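Long-range contacts in Protease/Reverse transcriptase/ribonuclease H (Eastern chimpanzee simian foamy virus, PDB 7KSF), which combines an aspartic protease, a reverse transcriptase and a ribonuclease H in a single polyprotein chain, and probably copies the viral RNA genome into DNA: residues V128-L133 with K328-L333; D213-N218 with T533-R538; L454-N459 with I518-P523. The protein carries 1 engineered substitution. All coordinates share one frame; numbering follows the deposited sequence.

Contact 1: residues V128-L133 with K328-L333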
loop_
_atom_site.group_PDB
_atom_site.type_symbol
_atom_site.label_atom_id
_atom_site.label_comp_id
_atom_site.label_asym_id
_atom_site.label_seq_id
_atom_site.Cartn_x
_atom_site.Cartn_y
_atom_site.Cartn_z
ATOM N N VAL A 128 0.881 20.796 14.376
ATOM C CA VAL A 128 0.220 21.375 15.541
ATOM C C VAL A 128 -0.919 22.301 15.138
ATOM O O VAL A 128 -1.998 22.262 15.730
ATOM C CB VAL A 128 1.255 22.106 16.418
ATOM C CG1 VAL A 128 0.609 22.594 17.702
ATOM C CG2 VAL A 128 2.438 21.194 16.717
ATOM N N LYS A 129 -0.693 23.153 14.134
ATOM C CA LYS A 129 -1.732 24.085 13.704
ATOM C C LYS A 129 -2.972 23.345 13.213
ATOM O O LYS A 129 -4.104 23.787 13.451
ATOM C CB LYS A 129 -1.192 25.011 12.612
ATOM C CG LYS A 129 -2.204 26.043 12.129
ATOM C CD LYS A 129 -1.643 26.934 11.030
ATOM C CE LYS A 129 -2.675 27.962 10.576
ATOM N NZ LYS A 129 -2.178 28.855 9.487
ATOM N N TYR A 130 -2.781 22.220 12.531
ATOM C CA TYR A 130 -3.905 21.402 12.095
ATOM C C TYR A 130 -3.911 20.078 12.848
ATOM O O TYR A 130 -3.977 19.002 12.243
ATOM C CB TYR A 130 -3.848 21.194 10.582
ATOM C CG TYR A 130 -3.804 22.495 9.817
ATOM C CD1 TYR A 130 -2.606 22.990 9.322
ATOM C CD2 TYR A 130 -4.955 23.240 9.613
ATOM C CE1 TYR A 130 -2.564 24.186 8.633
ATOM C CE2 TYR A 130 -4.919 24.436 8.923
ATOM C CZ TYR A 130 -3.720 24.900 8.435
ATOM O OH TYR A 130 -3.681 26.090 7.752
ATOM N N ASP A 131 -3.845 20.156 14.176
ATOM C CA ASP A 131 -3.882 18.944 14.988
ATOM C C ASP A 131 -5.254 18.288 14.933
ATOM O O ASP A 131 -5.358 17.057 14.950
ATOM C CB ASP A 131 -3.494 19.260 16.432
ATOM C CG ASP A 131 -3.357 18.012 17.285
ATOM O OD1 ASP A 131 -2.624 17.083 16.884
ATOM O OD2 ASP A 131 -3.985 17.958 18.363
ATOM N N ASN A 132 -6.317 19.091 14.858
ATOM C CA ASN A 132 -7.673 18.563 14.778
ATOM C C ASN A 132 -7.946 17.852 13.463
ATOM O O ASN A 132 -8.965 17.163 13.349
ATOM C CB ASN A 132 -8.687 19.692 14.972
ATOM C CG ASN A 132 -8.399 20.524 16.203
ATOM O OD1 ASN A 132 -7.781 20.046 17.156
ATOM N ND2 ASN A 132 -8.846 21.773 16.194
ATOM N N LEU A 133 -7.070 18.004 12.473
ATOM C CA LEU A 133 -7.250 17.325 11.196
ATOM C C LEU A 133 -6.815 15.865 11.268
ATOM O O LEU A 133 -7.473 14.993 10.689
ATOM C CB LEU A 133 -6.469 18.053 10.103
ATOM C CG LEU A 133 -6.596 17.470 8.700
ATOM C CD1 LEU A 133 -8.037 17.536 8.239
ATOM C CD2 LEU A 133 -5.685 18.203 7.735
ATOM N N LYS A 328 -3.033 24.612 2.242
ATOM C CA LYS A 328 -4.344 24.880 1.658
ATOM C C LYS A 328 -5.192 23.617 1.616
ATOM O O LYS A 328 -6.412 23.671 1.802
ATOM C CB LYS A 328 -4.186 25.468 0.257
ATOM C CG LYS A 328 -3.490 26.815 0.220
ATOM C CD LYS A 328 -3.287 27.287 -1.208
ATOM C CE LYS A 328 -4.613 27.419 -1.934
ATOM N NZ LYS A 328 -4.415 27.757 -3.370
ATOM N N VAL A 329 -4.557 22.468 1.367
ATOM C CA VAL A 329 -5.265 21.193 1.416
ATOM C C VAL A 329 -5.787 20.926 2.822
ATOM O O VAL A 329 -6.930 20.493 3.003
ATOM C CB VAL A 329 -4.344 20.060 0.930
ATOM C CG1 VAL A 329 -5.004 18.703 1.138
ATOM C CG2 VAL A 329 -3.984 20.258 -0.529
ATOM N N PHE A 330 -4.959 21.182 3.837
ATOM C CA PHE A 330 -5.349 20.862 5.206
ATOM C C PHE A 330 -6.536 21.696 5.657
ATOM O O PHE A 330 -7.449 21.182 6.316
ATOM C CB PHE A 330 -4.168 21.060 6.155
ATOM C CG PHE A 330 -3.062 20.069 5.959
ATOM C CD1 PHE A 330 -3.309 18.850 5.356
ATOM C CD2 PHE A 330 -1.777 20.359 6.377
ATOM C CE1 PHE A 330 -2.293 17.935 5.170
ATOM C CE2 PHE A 330 -0.758 19.451 6.193
ATOM C CZ PHE A 330 -1.015 18.236 5.591
ATOM N N GLN A 331 -6.548 22.988 5.318
ATOM C CA GLN A 331 -7.665 23.837 5.716
ATOM C C GLN A 331 -8.972 23.327 5.128
ATOM O O GLN A 331 -9.996 23.270 5.818
ATOM C CB GLN A 331 -7.411 25.281 5.286
ATOM C CG GLN A 331 -6.239 25.943 5.985
ATOM C CD GLN A 331 -5.964 27.337 5.460
ATOM O OE1 GLN A 331 -6.525 27.747 4.445
ATOM N NE2 GLN A 331 -5.099 28.071 6.150
ATOM N N ILE A 332 -8.953 22.933 3.854
ATOM C CA ILE A 332 -10.152 22.389 3.218
ATOM C C ILE A 332 -10.637 21.155 3.969
ATOM O O ILE A 332 -11.799 21.073 4.381
ATOM C CB ILE A 332 -9.880 22.071 1.738
ATOM C CG1 ILE A 332 -9.563 23.351 0.959
ATOM C CG2 ILE A 332 -11.071 21.350 1.123
ATOM C CD1 ILE A 332 -9.247 23.115 -0.501
ATOM N N LEU A 333 -9.742 20.184 4.169
ATOM C CA LEU A 333 -10.145 18.940 4.818
ATOM C C LEU A 333 -10.582 19.181 6.257
ATOM O O LEU A 333 -11.498 18.515 6.751
ATOM C CB LEU A 333 -9.002 17.929 4.767
ATOM C CG LEU A 333 -8.474 17.623 3.366
ATOM C CD1 LEU A 333 -7.312 16.645 3.425
ATOM C CD2 LEU A 333 -9.587 17.088 2.475
#
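Gln-331 NE2 donates a hydrogen bond to Tyr-130 OH, 2.9 Å long and bent to 145° at the hydrogen. The phenol oxygen lies somewhat off the amide plane of Gln-331. The Gln-331 side chain runs extended beyond CG, and the CG methylene passes the outer end of the phenol, 3.6 Å from Tyr-130 CE2, before the amide reaches the hydroxyl. Ring and amide planes are turned 58° apart, so the two groups meet through the bond and the methylene rather than by stacking. Deeper in, Phe-330 CB sits over the centre of the Tyr-130 ring, 4.0 Å from its centroid, in a CH-pi contact. Lys-129 CG lies toward the rim of the opposite face, and the ring is thus held between a residue of its own segment and helix 319-336. The Phe-330 ring itself is oblique to the tyrosine, with CD2 4.0 Å from Tyr-130 CD1. Helix 319-336 belongs to the palm of the polymerase, and Tyr-130 is where the chain leaves helix 117-129; the contact thus docks the end of that helix and the turn after it onto the palm. Leu-133 completes the apolar part. Its CG is anti to the backbone N (chi1 -178°), and the two methyls fork over the helix: CD2 reaches Phe-330 CD1 at 3.4 Å, whereas CD1 lies 3.6 Å from Leu-333 CB. The Leu-133 and Phe-330 side chains cross at about a right angle. Trp-134 adds an edge-to-face partner to the Phe-330 ring, and Val-340 touches both leucines. On the more open side, Lys-129 NZ forms a salt bridge with Glu-327, one turn before Gln-331 in the same helix.

Contact 2: residues D213-N218 with T533-R538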
loop_
_atom_site.group_PDB
_atom_site.type_symbol
_atom_site.label_atom_id
_atom_site.label_comp_id
_atom_site.label_asym_id
_atom_site.label_seq_id
_atom_site.Cartn_x
_atom_site.Cartn_y
_atom_site.Cartn_z
ATOM N N ASP A 213 -21.355 -7.642 3.622
ATOM C CA ASP A 213 -21.590 -8.257 2.317
ATOM C C ASP A 213 -22.777 -7.546 1.673
ATOM O O ASP A 213 -23.927 -7.960 1.815
ATOM C CB ASP A 213 -21.837 -9.752 2.470
ATOM C CG ASP A 213 -21.872 -10.473 1.142
ATOM O OD1 ASP A 213 -21.234 -9.980 0.193
ATOM O OD2 ASP A 213 -22.529 -11.532 1.049
ATOM N N TYR A 214 -22.484 -6.467 0.945
ATOM C CA TYR A 214 -23.503 -5.585 0.396
ATOM C C TYR A 214 -23.839 -5.877 -1.059
ATOM O O TYR A 214 -24.581 -5.107 -1.677
ATOM C CB TYR A 214 -23.062 -4.126 0.540
ATOM C CG TYR A 214 -23.444 -3.500 1.858
ATOM C CD1 TYR A 214 -24.656 -3.805 2.465
ATOM C CD2 TYR A 214 -22.598 -2.606 2.496
ATOM C CE1 TYR A 214 -25.012 -3.235 3.666
ATOM C CE2 TYR A 214 -22.946 -2.031 3.699
ATOM C CZ TYR A 214 -24.152 -2.351 4.280
ATOM O OH TYR A 214 -24.506 -1.783 5.480
ATOM N N ARG A 215 -23.322 -6.971 -1.626
ATOM C CA ARG A 215 -23.596 -7.267 -3.026
ATOM C C ARG A 215 -25.054 -7.637 -3.268
ATOM O O ARG A 215 -25.493 -7.642 -4.421
ATOM C CB ARG A 215 -22.676 -8.387 -3.522
ATOM C CG ARG A 215 -22.630 -9.615 -2.632
ATOM C CD ARG A 215 -21.433 -10.496 -2.977
ATOM N NE ARG A 215 -21.221 -11.553 -1.990
ATOM C CZ ARG A 215 -20.164 -12.358 -1.973
ATOM N NH1 ARG A 215 -19.215 -12.227 -2.892
ATOM N NH2 ARG A 215 -20.050 -13.293 -1.037
ATOM N N GLU A 216 -25.810 -7.944 -2.212
ATOM C CA GLU A 216 -27.236 -8.197 -2.371
ATOM C C GLU A 216 -28.015 -6.900 -2.544
ATOM O O GLU A 216 -29.009 -6.862 -3.276
ATOM C CB GLU A 216 -27.770 -8.985 -1.173
ATOM C CG GLU A 216 -27.254 -10.409 -1.111
ATOM C CD GLU A 216 -27.641 -11.215 -2.335
ATOM O OE1 GLU A 216 -28.761 -11.014 -2.852
ATOM O OE2 GLU A 216 -26.822 -12.044 -2.786
ATOM N N VAL A 217 -27.581 -5.831 -1.874
ATOM C CA VAL A 217 -28.247 -4.545 -2.038
ATOM C C VAL A 217 -27.799 -3.860 -3.324
ATOM O O VAL A 217 -28.579 -3.135 -3.950
ATOM C CB VAL A 217 -27.991 -3.658 -0.809
ATOM C CG1 VAL A 217 -28.859 -2.414 -0.857
ATOM C CG2 VAL A 217 -28.243 -4.437 0.469
ATOM N N ASN A 218 -26.551 -4.087 -3.749
ATOM C CA ASN A 218 -26.034 -3.392 -4.923
ATOM C C ASN A 218 -26.715 -3.852 -6.207
ATOM O O ASN A 218 -26.861 -3.058 -7.143
ATOM C CB ASN A 218 -24.521 -3.589 -5.012
ATOM C CG ASN A 218 -23.796 -3.109 -3.769
ATOM O OD1 ASN A 218 -24.308 -2.277 -3.020
ATOM N ND2 ASN A 218 -22.600 -3.640 -3.538
ATOM N N THR A 533 -16.767 -14.711 -6.607
ATOM C CA THR A 533 -15.789 -15.433 -5.805
ATOM C C THR A 533 -16.038 -15.130 -4.332
ATOM O O THR A 533 -16.205 -13.959 -3.962
ATOM C CB THR A 533 -14.367 -15.038 -6.201
ATOM O OG1 THR A 533 -14.183 -15.269 -7.604
ATOM C CG2 THR A 533 -13.341 -15.855 -5.428
ATOM N N PRO A 534 -16.105 -16.147 -3.471
ATOM C CA PRO A 534 -16.461 -15.916 -2.064
ATOM C C PRO A 534 -15.550 -14.896 -1.393
ATOM O O PRO A 534 -14.388 -14.727 -1.760
ATOM C CB PRO A 534 -16.312 -17.305 -1.437
ATOM C CG PRO A 534 -16.604 -18.245 -2.570
ATOM C CD PRO A 534 -16.049 -17.582 -3.802
ATOM N N LEU A 535 -16.111 -14.207 -0.393
ATOM C CA LEU A 535 -15.368 -13.137 0.271
ATOM C C LEU A 535 -14.189 -13.653 1.092
ATOM O O LEU A 535 -13.080 -13.117 0.935
ATOM C CB LEU A 535 -16.318 -12.294 1.126
ATOM C CG LEU A 535 -17.538 -11.693 0.434
ATOM C CD1 LEU A 535 -18.450 -11.073 1.472
ATOM C CD2 LEU A 535 -17.131 -10.662 -0.609
ATOM N N PRO A 536 -14.341 -14.658 1.968
ATOM C CA PRO A 536 -13.192 -15.082 2.791
ATOM C C PRO A 536 -12.000 -15.581 1.987
ATOM O O PRO A 536 -10.919 -15.760 2.564
ATOM C CB PRO A 536 -13.775 -16.201 3.666
ATOM C CG PRO A 536 -15.236 -15.932 3.690
ATOM C CD PRO A 536 -15.553 -15.417 2.325
ATOM N N GLU A 537 -12.156 -15.808 0.686
ATOM C CA GLU A 537 -11.032 -16.194 -0.152
ATOM C C GLU A 537 -10.260 -15.000 -0.693
ATOM O O GLU A 537 -9.114 -15.162 -1.126
ATOM C CB GLU A 537 -11.519 -17.060 -1.313
ATOM C CG GLU A 537 -12.678 -17.948 -0.928
ATOM C CD GLU A 537 -12.797 -19.152 -1.823
ATOM O OE1 GLU A 537 -12.307 -20.229 -1.427
ATOM O OE2 GLU A 537 -13.365 -19.019 -2.924
ATOM N N ARG A 538 -10.856 -13.811 -0.672
ATOM C CA ARG A 538 -10.172 -12.601 -1.107
ATOM C C ARG A 538 -9.253 -12.119 0.007
ATOM O O ARG A 538 -9.720 -11.743 1.088
ATOM C CB ARG A 538 -11.184 -11.518 -1.472
ATOM C CG ARG A 538 -12.361 -12.021 -2.286
ATOM C CD ARG A 538 -13.276 -10.886 -2.714
ATOM N NE ARG A 538 -14.381 -11.372 -3.534
ATOM C CZ ARG A 538 -15.247 -10.587 -4.169
ATOM N NH1 ARG A 538 -15.140 -9.267 -4.081
ATOM N NH2 ARG A 538 -16.218 -11.123 -4.894
#
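Leu-535 and Arg-215 reach toward each other tip to tip, the branched end of the leucine lying over one face of the guanidinium. Leu-535 CG is 3.3 Å from Arg-215 NH2, and Leu-535 CD2 is 3.5 Å from Arg-215 NH1, displaced toward the rim of the group. The other methyl, CD1, turns to the carboxylate of Asp-213 and comes 3.3 Å from its OD1. No hydrogen bond joins the two segments; an apolar side chain rests on a pair of oppositely charged side chains that are salt-bridged to each other. Arg-215 NE makes a salt bridge with Asp-213 OD1 at 2.7 Å, and a weak hydrogen bond from the same nitrogen goes to OD2. CG of Arg-215 takes the crowded position between the backbone N and the carbonyl carbon (chi1 50°), and from there the chain runs extended to NE. At the guanidinium edge, NH1 has Thr-533 O in its plane, 3.6 Å away and not bonded. That oxygen is gripped side-on by Arg-538, with NE at 3.2 Å and NH2 at 3.0 Å from Thr-533 O; the NH2 bond uses a carbonyl lone pair, while NE lies above the carbonyl plane. Two like charges come close, with Arg-215 NH1 3.8 Å from Arg-538 NH2. Leu-535 CD2 also lies over the centre of the Arg-538 guanidinium. Farther out, Trp-545 forms a cation-pi contact with Arg-538, Thr-533 OG1 bonds to Ile-530 O, and Tyr-199 touches both Asp-213 and Leu-535. The arrangement is a surface contact between subdomains of a reverse transcriptase: the fingers segment that follows strand 208-212 meets the loop between helices 527-531 and 542-549 of the RNase H-like connection region.

Contact 3: residues L454-N459 with I518-P523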
loop_
_atom_site.group_PDB
_atom_site.type_symbol
_atom_site.label_atom_id
_atom_site.label_comp_id
_atom_site.label_asym_id
_atom_site.label_seq_id
_atom_site.Cartn_x
_atom_site.Cartn_y
_atom_site.Cartn_z
ATOM N N LEU A 454 -5.020 -4.559 -29.621
ATOM C CA LEU A 454 -3.965 -4.892 -28.673
ATOM C C LEU A 454 -4.356 -6.146 -27.899
ATOM O O LEU A 454 -5.357 -6.147 -27.175
ATOM C CB LEU A 454 -3.715 -3.721 -27.722
ATOM C CG LEU A 454 -2.279 -3.443 -27.268
ATOM C CD1 LEU A 454 -2.232 -2.174 -26.433
ATOM C CD2 LEU A 454 -1.698 -4.614 -26.492
ATOM N N VAL A 455 -3.562 -7.206 -28.048
ATOM C CA VAL A 455 -3.790 -8.473 -27.360
ATOM C C VAL A 455 -2.806 -8.588 -26.206
ATOM O O VAL A 455 -1.597 -8.392 -26.390
ATOM C CB VAL A 455 -3.646 -9.666 -28.322
ATOM C CG1 VAL A 455 -3.536 -10.968 -27.540
ATOM C CG2 VAL A 455 -4.822 -9.712 -29.278
ATOM N N ILE A 456 -3.317 -8.911 -25.021
ATOM C CA ILE A 456 -2.507 -9.030 -23.816
ATOM C C ILE A 456 -2.771 -10.389 -23.189
ATOM O O ILE A 456 -3.911 -10.689 -22.814
ATOM C CB ILE A 456 -2.808 -7.910 -22.807
ATOM C CG1 ILE A 456 -2.715 -6.542 -23.480
ATOM C CG2 ILE A 456 -1.850 -7.983 -21.635
ATOM C CD1 ILE A 456 -3.123 -5.406 -22.579
ATOM N N LYS A 457 -1.728 -11.202 -23.070
ATOM C CA LYS A 457 -1.813 -12.489 -22.392
ATOM C C LYS A 457 -1.186 -12.361 -21.012
ATOM O O LYS A 457 -0.033 -11.935 -20.885
ATOM C CB LYS A 457 -1.121 -13.582 -23.208
ATOM C CG LYS A 457 -1.787 -13.867 -24.548
ATOM C CD LYS A 457 -1.139 -15.056 -25.243
ATOM C CE LYS A 457 -1.913 -15.465 -26.484
ATOM N NZ LYS A 457 -1.336 -16.691 -27.101
ATOM N N VAL A 458 -1.946 -12.718 -19.979
ATOM C CA VAL A 458 -1.562 -12.457 -18.597
ATOM C C VAL A 458 -1.578 -13.763 -17.811
ATOM O O VAL A 458 -2.583 -14.486 -17.810
ATOM C CB VAL A 458 -2.494 -11.425 -17.934
ATOM C CG1 VAL A 458 -2.040 -11.143 -16.515
ATOM C CG2 VAL A 458 -2.521 -10.141 -18.746
ATOM N N ASN A 459 -0.464 -14.055 -17.151
ATOM C CA ASN A 459 -0.351 -15.142 -16.191
ATOM C C ASN A 459 0.556 -14.655 -15.067
ATOM O O ASN A 459 1.244 -13.638 -15.199
ATOM C CB ASN A 459 0.196 -16.419 -16.846
ATOM C CG ASN A 459 -0.274 -17.683 -16.152
ATOM O OD1 ASN A 459 -0.576 -17.673 -14.958
ATOM N ND2 ASN A 459 -0.339 -18.779 -16.898
ATOM N N ILE A 518 -8.936 -3.258 -26.743
ATOM C CA ILE A 518 -7.962 -4.150 -26.120
ATOM C C ILE A 518 -8.671 -5.436 -25.724
ATOM O O ILE A 518 -9.703 -5.398 -25.043
ATOM C CB ILE A 518 -7.298 -3.494 -24.896
ATOM C CG1 ILE A 518 -6.571 -2.217 -25.304
ATOM C CG2 ILE A 518 -6.350 -4.467 -24.218
ATOM C CD1 ILE A 518 -5.912 -1.508 -24.151
ATOM N N LEU A 519 -8.123 -6.565 -26.150
ATOM C CA LEU A 519 -8.622 -7.878 -25.767
ATOM C C LEU A 519 -7.574 -8.563 -24.900
ATOM O O LEU A 519 -6.399 -8.625 -25.274
ATOM C CB LEU A 519 -8.940 -8.735 -26.995
ATOM C CG LEU A 519 -10.268 -8.490 -27.717
ATOM C CD1 LEU A 519 -10.283 -7.153 -28.449
ATOM C CD2 LEU A 519 -10.544 -9.634 -28.674
ATOM N N VAL A 520 -8.000 -9.064 -23.747
ATOM C CA VAL A 520 -7.101 -9.668 -22.774
ATOM C C VAL A 520 -7.450 -11.141 -22.651
ATOM O O VAL A 520 -8.615 -11.496 -22.444
ATOM C CB VAL A 520 -7.187 -8.964 -21.407
ATOM C CG1 VAL A 520 -6.224 -9.604 -20.425
ATOM C CG2 VAL A 520 -6.886 -7.485 -21.561
ATOM N N TYR A 521 -6.443 -11.994 -22.788
ATOM C CA TYR A 521 -6.595 -13.425 -22.586
ATOM C C TYR A 521 -5.995 -13.806 -21.242
ATOM O O TYR A 521 -4.946 -13.288 -20.848
ATOM C CB TYR A 521 -5.932 -14.211 -23.718
ATOM C CG TYR A 521 -6.609 -14.009 -25.056
ATOM C CD1 TYR A 521 -6.322 -12.898 -25.838
ATOM C CD2 TYR A 521 -7.537 -14.923 -25.532
ATOM C CE1 TYR A 521 -6.938 -12.706 -27.056
ATOM C CE2 TYR A 521 -8.159 -14.740 -26.753
ATOM C CZ TYR A 521 -7.855 -13.630 -27.510
ATOM O OH TYR A 521 -8.470 -13.441 -28.723
ATOM N N SER A 522 -6.669 -14.715 -20.543
ATOM C CA SER A 522 -6.330 -15.022 -19.163
ATOM C C SER A 522 -6.756 -16.449 -18.851
ATOM O O SER A 522 -7.696 -16.960 -19.470
ATOM C CB SER A 522 -7.014 -14.040 -18.205
ATOM O OG SER A 522 -8.293 -13.677 -18.693
ATOM N N PRO A 523 -6.085 -17.110 -17.905
ATOM C CA PRO A 523 -6.502 -18.466 -17.512
ATOM C C PRO A 523 -7.846 -18.526 -16.812
ATOM O O PRO A 523 -8.253 -19.617 -16.397
ATOM C CB PRO A 523 -5.378 -18.922 -16.560
ATOM C CG PRO A 523 -4.262 -17.954 -16.762
ATOM C CD PRO A 523 -4.883 -16.668 -17.183
#
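Tyr-521 leans its ring against Val-455, two residues before its direct partner Lys-457 on the neighbouring strand. Its CB starts 4.2 Å from Lys-457 CG. CG lies anti to the carbonyl carbon (chi1 -66°), and beyond it CD1 meets Val-455 CG1 at 3.8 Å. CE1 follows at 3.9 Å from that same Val-455 CG1, the methyl approaching obliquely, and the rest of the ring leads away from the valine; Asp-562 also touches this side chain. Tyr-470 of strand 464-471 flanks this face, touching Val-455 and making a cation-pi contact with Lys-457. On the other face the diagonal runs the opposite way: Ile-456 CD1 reaches Ile-518 CG2 at 3.7 Å, and Val-458 CG2 approaches Val-520 CG1. Helix 494-513 covers that face, with Ala-509 on Ile-456, Leu-512 on Leu-454 and Met-510 on Ile-518. Between the two layers of side chains the two strands run parallel, their short axes 23° apart. Four backbone bonds alternate between them. Leu-519 N and Ile-456 N use Leu-454 O and Leu-519 O in turn; Tyr-521 N then bonds to Ile-456 O at 2.8 Å, and Val-458 N to Tyr-521 O at 3.2 Å. The pattern stops at Pro-523, which has no N-H to give; its CD instead packs 3.2 Å from Val-458 O. Pro-523 CG lies beside the amide of Asn-459, whose ND2 bonds to Pro-566 O. Strand 454-460 is the central strand of a five-stranded mixed sheet with strand order 3-2-1-4-5, and 518-522 is its parallel neighbour. The chain crosses from edge strand 477-484 through helix 494-513, over 464-471 and 454-460, to place 518-522 beside 454-460. This is the RNase H-like fold, here in the connection region of the reverse transcriptase.

Overall arrangement
From the N terminus, the chain passes 128-133 at the end of helix 117-129, then 213-218 in the fingers, before 328-333 closes contact 1 on the palm helix. Contact 2 has already opened, so the two loops cross; it closes at 533-538, 315 residues beyond the end of 213-218. Contact 3 opens after contact 1 has closed and closes within the span of contact 2, as a strand pairing in the RNase H-like connection region. Contact 1 ties the end of helix 117-129 and the turn after it to palm helix 319-336, and contact 2 joins fingers to connection. Centres of contacts 2 and 3 are 26 Å apart, whereas contacts 1 and 3 lie on opposite sides of the chain's centre.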